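Local coordinates for protein N-acetylglucosaminidase (Paenibacillus barengoltzii, PDB 6INX) that probably hydrolyses beta-linked N-acetylglucosamine residues in glycans, as a family 18 glycoside hydrolase built on a TIM barrel, at residues L141-Q144 and G145-G149; N129-L132 and L133-M137. One frame throughout, in Å; residues are numbered along the deposited sequence.

Contact 1 of 2, residues L141-Q144 and G145-G149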
loop_
_atom_site.group_PDB
_atom_site.type_symbol
_atom_site.label_atom_id
_atom_site.label_comp_id
_atom_site.label_asym_id
_atom_site.label_seq_id
_atom_site.Cartn_x
_atom_site.Cartn_y
_atom_site.Cartn_z
ATOM N N LEU A 141 -27.172 23.834 5.093
ATOM C CA LEU A 141 -27.335 24.181 3.686
ATOM C C LEU A 141 -28.761 23.923 3.217
ATOM O O LEU A 141 -29.300 24.698 2.422
ATOM C CB LEU A 141 -26.318 23.410 2.839
ATOM C CG LEU A 141 -24.895 23.960 2.963
ATOM C CD1 LEU A 141 -23.894 22.970 2.390
ATOM C CD2 LEU A 141 -24.788 25.311 2.281
ATOM N N ASP A 142 -29.394 22.856 3.714
ATOM C CA ASP A 142 -30.787 22.593 3.362
ATOM C C ASP A 142 -31.709 23.668 3.924
ATOM O O ASP A 142 -32.644 24.107 3.246
ATOM C CB ASP A 142 -31.205 21.215 3.858
ATOM C CG ASP A 142 -30.736 20.096 2.941
ATOM O OD1 ASP A 142 -30.133 20.381 1.876
ATOM O OD2 ASP A 142 -30.985 18.928 3.292
ATOM N N ARG A 143 -31.456 24.120 5.151
ATOM C CA ARG A 143 -32.254 25.213 5.696
ATOM C C ARG A 143 -32.115 26.473 4.851
ATOM O O ARG A 143 -33.098 27.190 4.619
ATOM C CB ARG A 143 -31.863 25.476 7.149
ATOM C CG ARG A 143 -32.447 24.460 8.114
ATOM C CD ARG A 143 -33.940 24.669 8.315
ATOM N NE ARG A 143 -34.212 25.993 8.859
ATOM C CZ ARG A 143 -34.864 26.958 8.217
ATOM N NH1 ARG A 143 -35.339 26.758 6.982
ATOM N NH2 ARG A 143 -35.040 28.126 8.817
ATOM N N GLN A 144 -30.906 26.770 4.380
ATOM C CA GLN A 144 -30.744 27.940 3.524
ATOM C C GLN A 144 -31.411 27.728 2.171
ATOM O O GLN A 144 -31.995 28.659 1.608
ATOM C CB GLN A 144 -29.266 28.298 3.371
ATOM C CG GLN A 144 -29.013 29.633 2.676
ATOM C CD GLN A 144 -29.628 30.801 3.418
ATOM O OE1 GLN A 144 -29.592 30.863 4.649
ATOM N NE2 GLN A 144 -30.201 31.738 2.670
ATOM N N GLY A 145 -31.350 26.509 1.640
ATOM C CA GLY A 145 -32.068 26.219 0.411
ATOM C C GLY A 145 -33.572 26.338 0.568
ATOM O O GLY A 145 -34.272 26.713 -0.379
ATOM N N GLU A 146 -34.093 26.018 1.751
ATOM C CA GLU A 146 -35.514 26.237 1.997
ATOM C C GLU A 146 -35.844 27.722 1.936
ATOM O O GLU A 146 -36.813 28.127 1.281
ATOM C CB GLU A 146 -35.906 25.628 3.344
ATOM C CG GLU A 146 -35.872 24.104 3.327
ATOM C CD GLU A 146 -35.590 23.494 4.687
ATOM O OE1 GLU A 146 -35.769 24.175 5.722
ATOM O OE2 GLU A 146 -35.182 22.312 4.710
ATOM N N ARG A 147 -35.027 28.558 2.586
ATOM C CA ARG A 147 -35.266 30.000 2.556
ATOM C C ARG A 147 -35.201 30.542 1.135
ATOM O O ARG A 147 -36.004 31.401 0.749
ATOM C CB ARG A 147 -34.226 30.731 3.412
ATOM C CG ARG A 147 -34.241 30.394 4.886
ATOM C CD ARG A 147 -33.074 31.088 5.597
ATOM N NE ARG A 147 -32.962 30.685 6.994
ATOM C CZ ARG A 147 -31.966 29.964 7.508
ATOM N NH1 ARG A 147 -30.948 29.554 6.751
ATOM N NH2 ARG A 147 -31.987 29.660 8.798
ATOM N N ASP A 148 -34.248 30.058 0.345
ATOM C CA ASP A 148 -33.966 30.604 -0.973
ATOM C C ASP A 148 -34.727 29.904 -2.086
ATOM O O ASP A 148 -34.557 30.265 -3.252
ATOM C CB ASP A 148 -32.459 30.552 -1.267
ATOM C CG ASP A 148 -31.664 31.512 -0.402
ATOM O OD1 ASP A 148 -30.443 31.294 -0.237
ATOM O OD2 ASP A 148 -32.267 32.486 0.114
ATOM N N GLY A 149 -35.553 28.919 -1.757
ATOM C CA GLY A 149 -36.354 28.244 -2.762
ATOM C C GLY A 149 -35.556 27.410 -3.737
ATOM O O GLY A 149 -35.922 27.320 -4.916
#

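Contact 2 of 2, residues N129-L132 and L133-M137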
loop_
_atom_site.group_PDB
_atom_site.type_symbol
_atom_site.label_atom_id
_atom_site.label_comp_id
_atom_site.label_asym_id
_atom_site.label_seq_id
_atom_site.Cartn_x
_atom_site.Cartn_y
_atom_site.Cartn_z
ATOM N N ASN A 129 -16.585 11.796 13.774
ATOM C CA ASN A 129 -16.824 13.238 13.728
ATOM C C ASN A 129 -17.026 13.745 12.302
ATOM O O ASN A 129 -17.730 14.740 12.098
ATOM C CB ASN A 129 -15.671 13.991 14.407
ATOM C CG ASN A 129 -15.652 13.792 15.900
ATOM O OD1 ASN A 129 -16.627 13.326 16.481
ATOM N ND2 ASN A 129 -14.544 14.124 16.528
ATOM N N PHE A 130 -16.416 13.085 11.309
ATOM C CA PHE A 130 -16.618 13.470 9.910
ATOM C C PHE A 130 -18.079 13.312 9.505
ATOM O O PHE A 130 -18.646 14.184 8.834
ATOM C CB PHE A 130 -15.697 12.603 9.038
ATOM C CG PHE A 130 -15.699 12.921 7.557
ATOM C CD1 PHE A 130 -15.463 14.210 7.082
ATOM C CD2 PHE A 130 -15.848 11.887 6.631
ATOM C CE1 PHE A 130 -15.403 14.467 5.722
ATOM C CE2 PHE A 130 -15.794 12.137 5.270
ATOM C CZ PHE A 130 -15.572 13.428 4.810
ATOM N N THR A 131 -18.709 12.212 9.924
ATOM C CA THR A 131 -20.124 12.013 9.638
ATOM C C THR A 131 -20.957 13.110 10.283
ATOM O O THR A 131 -21.864 13.662 9.652
ATOM C CB THR A 131 -20.564 10.659 10.175
ATOM O OG1 THR A 131 -19.722 9.642 9.618
ATOM C CG2 THR A 131 -22.019 10.391 9.784
ATOM N N LEU A 132 -20.679 13.412 11.555
ATOM C CA LEU A 132 -21.416 14.469 12.246
ATOM C C LEU A 132 -21.207 15.822 11.580
ATOM O O LEU A 132 -22.144 16.624 11.472
ATOM C CB LEU A 132 -20.983 14.548 13.710
ATOM C CG LEU A 132 -21.151 13.280 14.542
ATOM C CD1 LEU A 132 -20.573 13.480 15.936
ATOM C CD2 LEU A 132 -22.618 12.865 14.594
ATOM N N LEU A 133 -19.975 16.110 11.157
ATOM C CA LEU A 133 -19.701 17.375 10.479
ATOM C C LEU A 133 -20.530 17.515 9.204
ATOM O O LEU A 133 -21.152 18.560 8.963
ATOM C CB LEU A 133 -18.201 17.477 10.175
ATOM C CG LEU A 133 -17.768 18.649 9.282
ATOM C CD1 LEU A 133 -18.015 19.974 10.000
ATOM C CD2 LEU A 133 -16.304 18.539 8.814
ATOM N N LEU A 134 -20.512 16.482 8.350
ATOM C CA LEU A 134 -21.242 16.561 7.090
ATOM C C LEU A 134 -22.745 16.621 7.318
ATOM O O LEU A 134 -23.456 17.313 6.586
ATOM C CB LEU A 134 -20.875 15.370 6.199
ATOM C CG LEU A 134 -19.432 15.378 5.697
ATOM C CD1 LEU A 134 -19.092 14.059 5.015
ATOM C CD2 LEU A 134 -19.227 16.534 4.746
ATOM N N ARG A 135 -23.248 15.883 8.309
ATOM C CA ARG A 135 -24.670 15.958 8.630
ATOM C C ARG A 135 -25.056 17.381 9.014
ATOM O O ARG A 135 -26.056 17.923 8.531
ATOM C CB ARG A 135 -24.995 14.996 9.774
ATOM C CG ARG A 135 -26.472 15.021 10.174
ATOM C CD ARG A 135 -26.781 14.173 11.402
ATOM N NE ARG A 135 -26.144 12.865 11.358
ATOM C CZ ARG A 135 -26.427 11.872 12.193
ATOM N NH1 ARG A 135 -27.345 12.044 13.136
ATOM N NH2 ARG A 135 -25.795 10.710 12.086
ATOM N N THR A 136 -24.241 18.019 9.862
ATOM C CA THR A 136 -24.554 19.366 10.327
ATOM C C THR A 136 -24.468 20.374 9.187
ATOM O O THR A 136 -25.295 21.288 9.081
ATOM C CB THR A 136 -23.565 19.741 11.434
ATOM O OG1 THR A 136 -23.667 18.784 12.492
ATOM C CG2 THR A 136 -23.855 21.125 11.986
ATOM N N MET A 137 -23.472 20.219 8.317
ATOM C CA MET A 137 -23.346 21.117 7.179
ATOM C C MET A 137 -24.502 20.933 6.201
ATOM O O MET A 137 -25.039 21.917 5.676
ATOM C CB MET A 137 -22.009 20.865 6.485
ATOM C CG MET A 137 -20.780 21.272 7.318
ATOM S SD MET A 137 -19.219 21.052 6.418
ATOM C CE MET A 137 -19.549 22.153 5.028
#

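Contact 1 of 2, residues L141-Q144 and G145-G149
Gln144 sits between two charged side chains of the next helical turn and bonds to both through its amide. Its NE2 points almost straight at OD1 of Asp148, 3.0 Å away with an N-H...O angle of 172°, and reaches that oxygen from above the carboxylate plane. At the other end of the amide, Gln144 OE1 accepts a more bent bond from Arg147 NH1 at 2.8 Å, the donor standing above the carbonyl plane. With CG anti to the backbone N (chi1 -171°) and a bend at chi2, the side chain leads forward along the helix, and its two bonds fix the amide's rotation. One residue earlier, Arg143 NH1 forms a salt bridge with Glu146 OE1 (2.9 Å), met on the anti side of the carboxylate and near the guanidinium plane. All this decorates the last turns of helix 126-148, which closes in a Schellman motif with Gly149 at positive phi. The guanidinium groups of Arg143 and Arg147 come close, NH2 to NH2 at 3.4 Å, a like-charge approach that Glu146 OE1, on Arg143, and Gln144 OE1, on Arg147, probably ease. Farther out, Tyr152 OH also bonds Asp148 OD1, and Gln144 packs against Val95 and Thr99 of helix 84-100.

Contact 2 of 2, residues N129-L132 and L133-M137
Leu134 lays its CD1 methyl over one face of the Phe130 ring, 3.8 Å from the centroid and 18° off the ring normal, a CH-pi contact one helical turn apart. The Phe130 ring swings forward along the helix because CG lies anti to the backbone N (chi1 -176°), while the CD1 branch of Leu134 turns back over the ring; CZ is its nearest ring atom at 3.6 Å. Trp110 meets the same phenyl ring at a steep angle, and Leu108 and Ile156 of the neighbouring barrel strands touch both side chains, as expected where a TIM-barrel helix packs on its sheet. With alanine here instead of Phe130, the Leu134 methyl is likely to lose its aromatic partner, and a gap would probably open beside Trp110. Elsewhere on the helix, Thr136 sets OG1 beside its own backbone N (chi1 -58°), and both donate to Leu132 O, OG1 at 2.8 Å and N at 3.0 Å, from opposite faces of the carbonyl plane. The hydroxyl's proton is therefore spent within its own helix, where Thr136 packs against Gln88 and Ala91 of helix 84-100.

Overall arrangement
Both contacts lie on helix 126-148, their centres about 18 Å apart, with contact 2 first along the chain and contact 1 at the helix's C-terminal end. Contact 2 is buried: one flank packs on barrel strands 105-109 and 153-159, another on helix 84-100, and apolar side chains carry most of it. Contact 1 lies farther from the centre of the chain, about 27 Å against 20 Å, and is partly buried, with Gln144 inside and the charged residues outward at the surface, where charged groups and an amide do the work. Helix 84-100 touches both, so the two helices run alongside each other from the core-facing turns to the polar end.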